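Local coordinates for prolyl 4-hydroxylase (Paramecium bursaria Chlorella virus 1, PDB 5C5T), which probably hydroxylates proline in collagen-like sequences, as an iron- and 2-oxoglutarate-dependent dioxygenase of the double-stranded beta-helix type, at residues 52-57 with 159-164; 191-194 with 200-203; 37-42 with 106-111. All coordinates share one frame; numbering follows the deposited sequence.

How the contacts relate
The three contacts are spread round the larger antiparallel sheet of a protein built on the double-stranded beta-helix fold; strands 38-41, 188-192 and 153-160 are consecutive neighbours in it. Contact 3 sets helix 96-109 against an outermost strand, 38-41; contact 1 sets helix 47-59 against the end of 153-160; contact 2 folds the chain back on itself just after 188-192, closing a loop beside the zinc site. Along the sequence contacts 1 and 3 alternate their segments, and contact 2 follows both. Centres of contacts 1 and 2 are 26 Å apart, on opposite sides of the chain's centre. Contacts 2 and 3, with centres 15 Å apart, meet where Trp192 N probably bonds to Tyr37 O at 3.0 Å.

Contact 1: residues 52-57 with 159-164; sequences VLINAA and VYLKAP
The carbonyl oxygen of Leu161 is held by a hydrogen bond from Lys185 NZ and lies 3.5 Å from the methyl CD1 of Ile54, so a polar atom and a hydrocarbon tip meet in this helix-on-sheet contact. Residues 52-57 belong to helix 47-59; residues 159-164 carry the chain out of strand 153-160 through a classic beta bulge, Leu161 and Lys162 both facing Ile218. The bulge matters because both residues then point their CB atoms at the helix. Ile54 and Leu161 slide past one another in opposite directions, CG1 of Ile54 resting 3.8 Å from CB of Leu161. Leu53 instead lies across its partner: the methyl CD1 of Leu161 presses on CD2 of Leu53 at 3.6 Å and on its CG at 3.8 Å. With CG of Leu53 opposite its backbone N (chi1 -177°), CG and with it CD2 are sent out toward that methyl. Val97, Ile98 and Ile101 of helix 96-109 also touch Leu53. The partly exposed Lys162 touches CD1 of Ile54 with its CB at 3.9 Å, and the extended chain beyond ends in a salt bridge from NZ to Glu216. Since the meeting surfaces are largely aliphatic, the helix is positioned here by the fit of branched side chains, while backbone bonds of Leu161 and Lys162 with Ile218, together with Lys185 NZ on Leu161 O, fix the bulge itself.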
loop_
_atom_site.group_PDB
_atom_site.type_symbol
_atom_site.label_atom_id
_atom_site.label_comp_id
_atom_site.label_asym_id
_atom_site.label_seq_id
_atom_site.Cartn_x
_atom_site.Cartn_y
_atom_site.Cartn_z
ATOM N N VAL A 52 -15.106 1.985 9.685
ATOM C CA VAL A 52 -15.913 2.935 8.941
ATOM C C VAL A 52 -15.514 2.839 7.450
ATOM O O VAL A 52 -16.360 2.844 6.562
ATOM C CB VAL A 52 -15.735 4.351 9.520
ATOM C CG1 VAL A 52 -16.291 5.414 8.602
ATOM C CG2 VAL A 52 -16.402 4.419 10.907
ATOM N N LEU A 53 -14.222 2.689 7.193
ATOM C CA LEU A 53 -13.766 2.643 5.806
ATOM C C LEU A 53 -14.171 1.338 5.166
ATOM O O LEU A 53 -14.648 1.332 4.027
ATOM C CB LEU A 53 -12.242 2.865 5.693
ATOM C CG LEU A 53 -11.654 2.914 4.263
ATOM C CD1 LEU A 53 -12.441 3.862 3.362
ATOM C CD2 LEU A 53 -10.160 3.281 4.262
ATOM N N ILE A 54 -14.022 0.204 5.864
ATOM C CA ILE A 54 -14.507 -1.043 5.321
ATOM C C ILE A 54 -15.972 -0.964 4.941
ATOM O O ILE A 54 -16.367 -1.419 3.879
ATOM C CB ILE A 54 -14.300 -2.177 6.338
ATOM C CG1 ILE A 54 -12.803 -2.438 6.558
ATOM C CG2 ILE A 54 -14.986 -3.450 5.913
ATOM C CD1 ILE A 54 -12.470 -3.233 7.818
ATOM N N ASN A 55 -16.810 -0.449 5.843
ATOM C CA ASN A 55 -18.241 -0.362 5.546
ATOM C C ASN A 55 -18.534 0.524 4.334
ATOM O O ASN A 55 -19.384 0.161 3.546
ATOM C CB ASN A 55 -19.004 0.094 6.810
ATOM C CG ASN A 55 -18.986 -0.984 7.877
ATOM O OD1 ASN A 55 -18.990 -2.178 7.566
ATOM N ND2 ASN A 55 -18.878 -0.572 9.135
ATOM N N ALA A 56 -17.787 1.623 4.147
ATOM C CA ALA A 56 -17.962 2.513 3.005
ATOM C C ALA A 56 -17.568 1.757 1.744
ATOM O O ALA A 56 -18.264 1.866 0.734
ATOM C CB ALA A 56 -17.141 3.807 3.165
ATOM N N ALA A 57 -16.497 0.966 1.799
ATOM C CA ALA A 57 -16.079 0.181 0.634
ATOM C C ALA A 57 -17.118 -0.951 0.270
ATOM O O ALA A 57 -17.412 -1.184 -0.891
ATOM C CB ALA A 57 -14.665 -0.409 0.882
ATOM N N VAL A 159 -2.440 0.568 4.285
ATOM C CA VAL A 159 -3.002 0.380 5.631
ATOM C C VAL A 159 -3.759 -0.915 5.704
ATOM O O VAL A 159 -4.593 -1.184 4.833
ATOM C CB VAL A 159 -3.958 1.534 6.031
ATOM C CG1 VAL A 159 -4.293 1.424 7.516
ATOM C CG2 VAL A 159 -3.405 2.838 5.704
ATOM N N TYR A 160 -3.484 -1.739 6.722
ATOM C CA TYR A 160 -4.319 -2.945 6.975
ATOM C C TYR A 160 -5.601 -2.523 7.674
ATOM O O TYR A 160 -5.547 -1.982 8.790
ATOM C CB TYR A 160 -3.579 -3.987 7.842
ATOM C CG TYR A 160 -2.261 -4.483 7.251
ATOM C CD1 TYR A 160 -2.241 -5.256 6.140
ATOM C CD2 TYR A 160 -1.052 -4.140 7.838
ATOM C CE1 TYR A 160 -1.028 -5.704 5.583
ATOM C CE2 TYR A 160 0.162 -4.561 7.289
ATOM C CZ TYR A 160 0.154 -5.347 6.161
ATOM O OH TYR A 160 1.364 -5.794 5.638
ATOM N N LEU A 161 -6.740 -2.706 7.006
ATOM C CA LEU A 161 -8.026 -2.378 7.618
ATOM C C LEU A 161 -8.593 -3.560 8.379
ATOM O O LEU A 161 -9.286 -3.354 9.373
ATOM C CB LEU A 161 -9.033 -1.920 6.568
ATOM C CG LEU A 161 -8.571 -0.762 5.671
ATOM C CD1 LEU A 161 -9.758 -0.291 4.818
ATOM C CD2 LEU A 161 -7.997 0.399 6.394
ATOM N N LYS A 162 -8.327 -4.766 7.896
ATOM C CA LYS A 162 -8.777 -5.988 8.536
ATOM C C LYS A 162 -7.743 -7.097 8.304
ATOM O O LYS A 162 -7.273 -7.316 7.168
ATOM C CB LYS A 162 -10.147 -6.416 8.015
ATOM C CG LYS A 162 -10.717 -7.651 8.765
ATOM C CD LYS A 162 -12.208 -7.875 8.467
ATOM C CE LYS A 162 -12.780 -8.956 9.396
ATOM N NZ LYS A 162 -14.262 -9.041 9.268
ATOM N N ALA A 163 -7.349 -7.759 9.383
ATOM C CA ALA A 163 -6.378 -8.856 9.323
ATOM C C ALA A 163 -7.043 -10.241 9.331
ATOM O O ALA A 163 -8.152 -10.380 9.874
ATOM C CB ALA A 163 -5.429 -8.740 10.487
ATOM N N PRO A 164 -6.364 -11.251 8.754
ATOM C CA PRO A 164 -6.784 -12.663 8.810
ATOM C C PRO A 164 -6.905 -13.128 10.226
ATOM O O PRO A 164 -6.370 -12.495 11.146
ATOM C CB PRO A 164 -5.663 -13.399 8.094
ATOM C CG PRO A 164 -5.091 -12.407 7.145
ATOM C CD PRO A 164 -5.186 -11.089 7.883
#

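Contact 2: residues 191-194 with 200-203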
loop_
_atom_site.group_PDB
_atom_site.type_symbol
_atom_site.label_atom_id
_atom_site.label_comp_id
_atom_site.label_asym_id
_atom_site.label_seq_id
_atom_site.Cartn_x
_atom_site.Cartn_y
_atom_site.Cartn_z
ATOM N N PHE A 191 6.501 1.925 1.750
ATOM C CA PHE A 191 7.722 1.515 1.111
ATOM C C PHE A 191 8.001 2.277 -0.165
ATOM O O PHE A 191 7.094 2.684 -0.894
ATOM C CB PHE A 191 7.742 -0.027 0.818
ATOM C CG PHE A 191 6.581 -0.538 -0.020
ATOM C CD1 PHE A 191 5.396 -0.950 0.572
ATOM C CD2 PHE A 191 6.689 -0.676 -1.432
ATOM C CE1 PHE A 191 4.358 -1.474 -0.192
ATOM C CE2 PHE A 191 5.641 -1.151 -2.183
ATOM C CZ PHE A 191 4.482 -1.588 -1.555
ATOM N N TRP A 192 9.284 2.424 -0.440
ATOM C CA TRP A 192 9.725 3.102 -1.664
ATOM C C TRP A 192 9.583 2.190 -2.873
ATOM O O TRP A 192 9.858 1.002 -2.804
ATOM C CB TRP A 192 11.181 3.580 -1.530
ATOM C CG TRP A 192 11.311 4.717 -0.607
ATOM C CD1 TRP A 192 11.661 4.656 0.701
ATOM C CD2 TRP A 192 11.056 6.100 -0.899
ATOM N NE1 TRP A 192 11.650 5.926 1.251
ATOM C CE2 TRP A 192 11.295 6.827 0.282
ATOM C CE3 TRP A 192 10.681 6.801 -2.062
ATOM C CZ2 TRP A 192 11.149 8.227 0.350
ATOM C CZ3 TRP A 192 10.546 8.191 -1.992
ATOM C CH2 TRP A 192 10.782 8.880 -0.805
ATOM N N VAL A 193 9.081 2.753 -3.965
ATOM C CA VAL A 193 8.856 2.022 -5.225
ATOM C C VAL A 193 9.873 2.436 -6.312
ATOM O O VAL A 193 10.407 1.594 -7.041
ATOM C CB VAL A 193 7.393 2.236 -5.713
ATOM C CG1 VAL A 193 7.166 1.574 -7.125
ATOM C CG2 VAL A 193 6.397 1.630 -4.749
ATOM N N ALA A 194 10.133 3.733 -6.422
ATOM C CA ALA A 194 11.052 4.239 -7.440
ATOM C C ALA A 194 11.781 5.496 -6.964
ATOM O O ALA A 194 11.361 6.175 -6.025
ATOM C CB ALA A 194 10.297 4.521 -8.787
ATOM N N LYS A 200 13.511 5.289 -11.903
ATOM C CA LYS A 200 13.805 3.859 -12.004
ATOM C C LYS A 200 13.369 3.124 -10.731
ATOM O O LYS A 200 13.492 3.671 -9.650
ATOM C CB LYS A 200 15.290 3.587 -12.250
ATOM C CG LYS A 200 15.765 4.089 -13.617
ATOM C CD LYS A 200 17.215 3.739 -13.826
ATOM C CE LYS A 200 17.733 4.333 -15.109
ATOM N NZ LYS A 200 19.200 4.158 -15.255
ATOM N N LEU A 201 12.921 1.879 -10.859
ATOM C CA LEU A 201 12.484 1.103 -9.709
ATOM C C LEU A 201 13.608 0.777 -8.704
ATOM O O LEU A 201 14.759 0.490 -9.092
ATOM C CB LEU A 201 11.898 -0.234 -10.159
ATOM C CG LEU A 201 10.611 -0.225 -10.988
ATOM C CD1 LEU A 201 10.241 -1.709 -11.271
ATOM C CD2 LEU A 201 9.493 0.484 -10.333
ATOM N N TYR A 202 13.244 0.761 -7.431
ATOM C CA TYR A 202 14.039 0.035 -6.423
ATOM C C TYR A 202 13.577 -1.414 -6.499
ATOM O O TYR A 202 12.513 -1.721 -5.964
ATOM C CB TYR A 202 13.809 0.589 -5.007
ATOM C CG TYR A 202 14.198 2.031 -4.819
ATOM C CD1 TYR A 202 15.534 2.400 -4.763
ATOM C CD2 TYR A 202 13.237 3.020 -4.675
ATOM C CE1 TYR A 202 15.892 3.727 -4.587
ATOM C CE2 TYR A 202 13.583 4.323 -4.486
ATOM C CZ TYR A 202 14.910 4.687 -4.439
ATOM O OH TYR A 202 15.236 6.041 -4.266
ATOM N N LYS A 203 14.320 -2.309 -7.145
ATOM C CA LYS A 203 13.855 -3.687 -7.221
ATOM C C LYS A 203 13.944 -4.423 -5.862
ATOM O O LYS A 203 13.336 -5.490 -5.699
ATOM C CB LYS A 203 14.609 -4.448 -8.311
ATOM C CG LYS A 203 14.192 -3.979 -9.708
ATOM C CD LYS A 203 14.963 -4.711 -10.754
ATOM C CE LYS A 203 15.019 -3.947 -12.070
ATOM N NZ LYS A 203 16.056 -4.549 -12.983
HETATM O O HOH W 1 9.822 -1.169 -6.857
#
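Tyr202 turns its CG away from its own carbonyl carbon (chi1 -61°), which carries the ring across the backbone of Ala194, and Leu201 adopts the same kind of first torsion to run beside Val193. The motif is an isolated beta bridge, Ala194 with Leu201, closing the loop that leads from strand 188-192 to strand 207-209 in the double-stranded beta-helix. The only hydrogen bond made directly between the two segments runs from Tyr202 N to Val193 O, 3.0 Å long and fairly straight at the hydrogen (155°), though the donor stands 41° above the carbonyl plane. A weaker CA-H...O contact shares the acceptor, Leu201 CA lying 3.4 Å from Val193 O.

The Tyr202 ring reaches the other segment through one side: CE2 comes within 3.3 Å of Ala194 O, and CD2 meets Trp192 CB at 3.8 Å. These approaches are oblique, the ring being turned at a slant to the peptide. The indole of Trp192 heads off elsewhere, packing edge-to-face with Phe190. Val193 and Leu201 lie side by side and point the same way, CG1 of the first 4.1 Å from CD2 of the second. The side chain of Val193 is also about 4 Å from that of Asp140, which with His138 and His207 binds the zinc ion, so this loop closure abuts the metal site; His207 follows on the next strand, where its ring meets that of Phe191. Outward, Lys200 ends in a salt bridge to Asp145. A water ties the two backbones together as well, donating to Tyr202 O at 2.9 Å. Val193 O accepts from both Tyr202 N and this water, whose oxygen is 2.8 Å away.

Contact 3: residues 37-42 with 106-111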
loop_
_atom_site.group_PDB
_atom_site.type_symbol
_atom_site.label_atom_id
_atom_site.label_comp_id
_atom_site.label_asym_id
_atom_site.label_seq_id
_atom_site.Cartn_x
_atom_site.Cartn_y
_atom_site.Cartn_z
ATOM N N TYR A 37 14.085 1.165 3.142
ATOM C CA TYR A 37 13.191 0.737 2.045
ATOM C C TYR A 37 11.708 0.667 2.431
ATOM O O TYR A 37 10.840 0.919 1.605
ATOM C CB TYR A 37 13.671 -0.634 1.485
ATOM C CG TYR A 37 14.931 -0.573 0.655
ATOM C CD1 TYR A 37 14.908 -0.116 -0.660
ATOM C CD2 TYR A 37 16.160 -0.986 1.184
ATOM C CE1 TYR A 37 16.064 -0.063 -1.412
ATOM C CE2 TYR A 37 17.303 -0.954 0.415
ATOM C CZ TYR A 37 17.243 -0.505 -0.865
ATOM O OH TYR A 37 18.378 -0.452 -1.626
ATOM N N TYR A 38 11.427 0.330 3.696
ATOM C CA TYR A 38 10.059 0.275 4.254
ATOM C C TYR A 38 10.095 0.737 5.699
ATOM O O TYR A 38 11.164 0.712 6.320
ATOM C CB TYR A 38 9.460 -1.144 4.182
ATOM C CG TYR A 38 10.252 -2.119 5.013
ATOM C CD1 TYR A 38 10.073 -2.200 6.369
ATOM C CD2 TYR A 38 11.219 -2.903 4.428
ATOM C CE1 TYR A 38 10.837 -3.081 7.143
ATOM C CE2 TYR A 38 11.986 -3.801 5.173
ATOM C CZ TYR A 38 11.782 -3.886 6.537
ATOM O OH TYR A 38 12.616 -4.771 7.257
ATOM N N GLU A 39 8.965 1.257 6.165
ATOM C CA GLU A 39 8.730 1.593 7.559
ATOM C C GLU A 39 7.336 1.144 7.907
ATOM O O GLU A 39 6.366 1.344 7.133
ATOM C CB GLU A 39 8.896 3.086 7.796
ATOM C CG GLU A 39 10.272 3.592 7.487
ATOM C CD GLU A 39 10.432 5.082 7.708
ATOM O OE1 GLU A 39 10.221 5.563 8.837
ATOM O OE2 GLU A 39 10.830 5.763 6.760
ATOM N N LYS A 40 7.202 0.645 9.141
ATOM C CA LYS A 40 5.920 0.182 9.657
ATOM C C LYS A 40 5.454 1.127 10.732
ATOM O O LYS A 40 6.249 1.501 11.593
ATOM C CB LYS A 40 6.041 -1.270 10.199
ATOM C CG LYS A 40 4.723 -1.888 10.779
ATOM C CD LYS A 40 4.921 -3.284 11.339
ATOM C CE LYS A 40 5.324 -3.226 12.791
ATOM N NZ LYS A 40 5.342 -4.605 13.339
ATOM N N ILE A 41 4.187 1.531 10.689
ATOM C CA ILE A 41 3.611 2.401 11.696
ATOM C C ILE A 41 2.388 1.753 12.322
ATOM O O ILE A 41 1.356 1.637 11.681
ATOM C CB ILE A 41 3.247 3.749 11.100
ATOM C CG1 ILE A 41 4.423 4.373 10.323
ATOM C CG2 ILE A 41 2.737 4.705 12.210
ATOM C CD1 ILE A 41 3.947 5.514 9.373
ATOM N N ASP A 42 2.470 1.350 13.585
ATOM C CA ASP A 42 1.267 0.849 14.259
ATOM C C ASP A 42 0.315 2.006 14.625
ATOM O O ASP A 42 0.773 3.093 14.926
ATOM C CB ASP A 42 1.654 0.075 15.502
ATOM C CG ASP A 42 2.293 -1.239 15.177
ATOM O OD1 ASP A 42 1.862 -1.938 14.226
ATOM O OD2 ASP A 42 3.243 -1.590 15.896
ATOM N N ARG A 106 0.905 12.814 3.896
ATOM C CA ARG A 106 1.605 14.045 3.563
ATOM C C ARG A 106 2.518 14.491 4.721
ATOM O O ARG A 106 3.700 14.855 4.502
ATOM C CB ARG A 106 0.540 15.093 3.173
ATOM C CG ARG A 106 1.080 16.470 2.930
ATOM C CD ARG A 106 -0.048 17.348 2.438
ATOM N NE ARG A 106 -0.983 17.618 3.536
ATOM C CZ ARG A 106 -2.241 17.172 3.637
ATOM N NH1 ARG A 106 -2.805 16.400 2.701
ATOM N NH2 ARG A 106 -2.955 17.524 4.701
ATOM N N GLU A 107 2.018 14.430 5.947
ATOM C CA GLU A 107 2.834 14.803 7.099
ATOM C C GLU A 107 4.068 13.900 7.232
ATOM O O GLU A 107 5.135 14.358 7.614
ATOM C CB GLU A 107 1.995 14.757 8.361
ATOM C CG GLU A 107 0.910 15.812 8.347
ATOM C CD GLU A 107 0.001 15.750 9.560
ATOM O OE1 GLU A 107 -0.111 14.662 10.161
ATOM O OE2 GLU A 107 -0.585 16.800 9.904
ATOM N N PHE A 108 3.882 12.619 6.939
ATOM C CA PHE A 108 5.013 11.655 6.904
ATOM C C PHE A 108 6.049 12.011 5.839
ATOM O O PHE A 108 7.257 11.964 6.079
ATOM C CB PHE A 108 4.481 10.216 6.662
ATOM C CG PHE A 108 5.575 9.180 6.537
ATOM C CD1 PHE A 108 6.187 8.661 7.670
ATOM C CD2 PHE A 108 5.997 8.747 5.284
ATOM C CE1 PHE A 108 7.203 7.722 7.554
ATOM C CE2 PHE A 108 7.017 7.810 5.147
ATOM C CZ PHE A 108 7.626 7.303 6.285
ATOM N N LEU A 109 5.575 12.300 4.639
ATOM C CA LEU A 109 6.480 12.620 3.535
ATOM C C LEU A 109 7.186 13.957 3.823
ATOM O O LEU A 109 8.290 14.182 3.341
ATOM C CB LEU A 109 5.758 12.670 2.188
ATOM C CG LEU A 109 5.327 11.310 1.671
ATOM C CD1 LEU A 109 4.309 11.449 0.555
ATOM C CD2 LEU A 109 6.539 10.485 1.251
ATOM N N ASN A 110 6.579 14.804 4.648
ATOM C CA ASN A 110 7.208 16.073 5.005
ATOM C C ASN A 110 8.511 15.909 5.815
ATOM O O ASN A 110 9.336 16.829 5.846
ATOM C CB ASN A 110 6.231 16.972 5.781
ATOM C CG ASN A 110 5.155 17.622 4.875
ATOM O OD1 ASN A 110 5.308 17.680 3.638
ATOM N ND2 ASN A 110 4.059 18.109 5.495
ATOM N N SER A 111 8.713 14.747 6.427
ATOM C CA SER A 111 9.983 14.410 7.092
ATOM C C SER A 111 11.044 13.904 6.109
ATOM O O SER A 111 12.162 13.584 6.499
ATOM C CB SER A 111 9.733 13.358 8.179
ATOM O OG SER A 111 9.457 12.054 7.634
#
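The ring of Phe108 presents its edge to the carboxylate of Glu39, with the two planes 59° apart. This is a helix packed on a sheet: residues 106-111 lie at the end of helix 96-109, and residues 37-42 include an outermost strand, 38-41, of the larger antiparallel sheet in a protein built on the double-stranded beta-helix fold. Glu39 and Ile41, two apart on the strand, direct their CB atoms toward the helix, and Phe108 answers both.

The closest approach is OE2 of Glu39 to CZ of Phe108, 3.6 Å, with OE2 near the ring plane. CD of Glu39 lies in that plane, 3.9 Å from CZ of Phe108, while OE1 stands 3.9 Å from CE1. Because the rim of a phenyl ring bears slightly positive hydrogens, a carboxylate lying at the edge is probably mildly attracted, where over a face it would meet the pi cloud. Phe108 gets there by placing CG opposite its backbone N (chi1 177°), and Glu39 by staying extended beyond CG, so the two side chains cross at a slant. Ile41 meets the ring less closely and obliquely: CD1 of Ile41 lies 4.2 Å from CD1 of Phe108. Beyond the two segments, Phe190 of the neighbouring strand also meets the Phe108 ring.

The stronger polar partner of Glu39 is Lys112, whose NZ forms a salt bridge with OE2; this partner probably helps to fix the carboxylate and offsets its charge. The manganese ion bound by Asp34 and His114 is about 8 Å from the Glu39 side chain. On the helix side, the carbonyl oxygen of Phe108 is gripped twice by Ser111: its N approaches to 3.2 Å, and its OG donates in the carbonyl plane at 2.7 Å, with a C=O...OG angle of 156°.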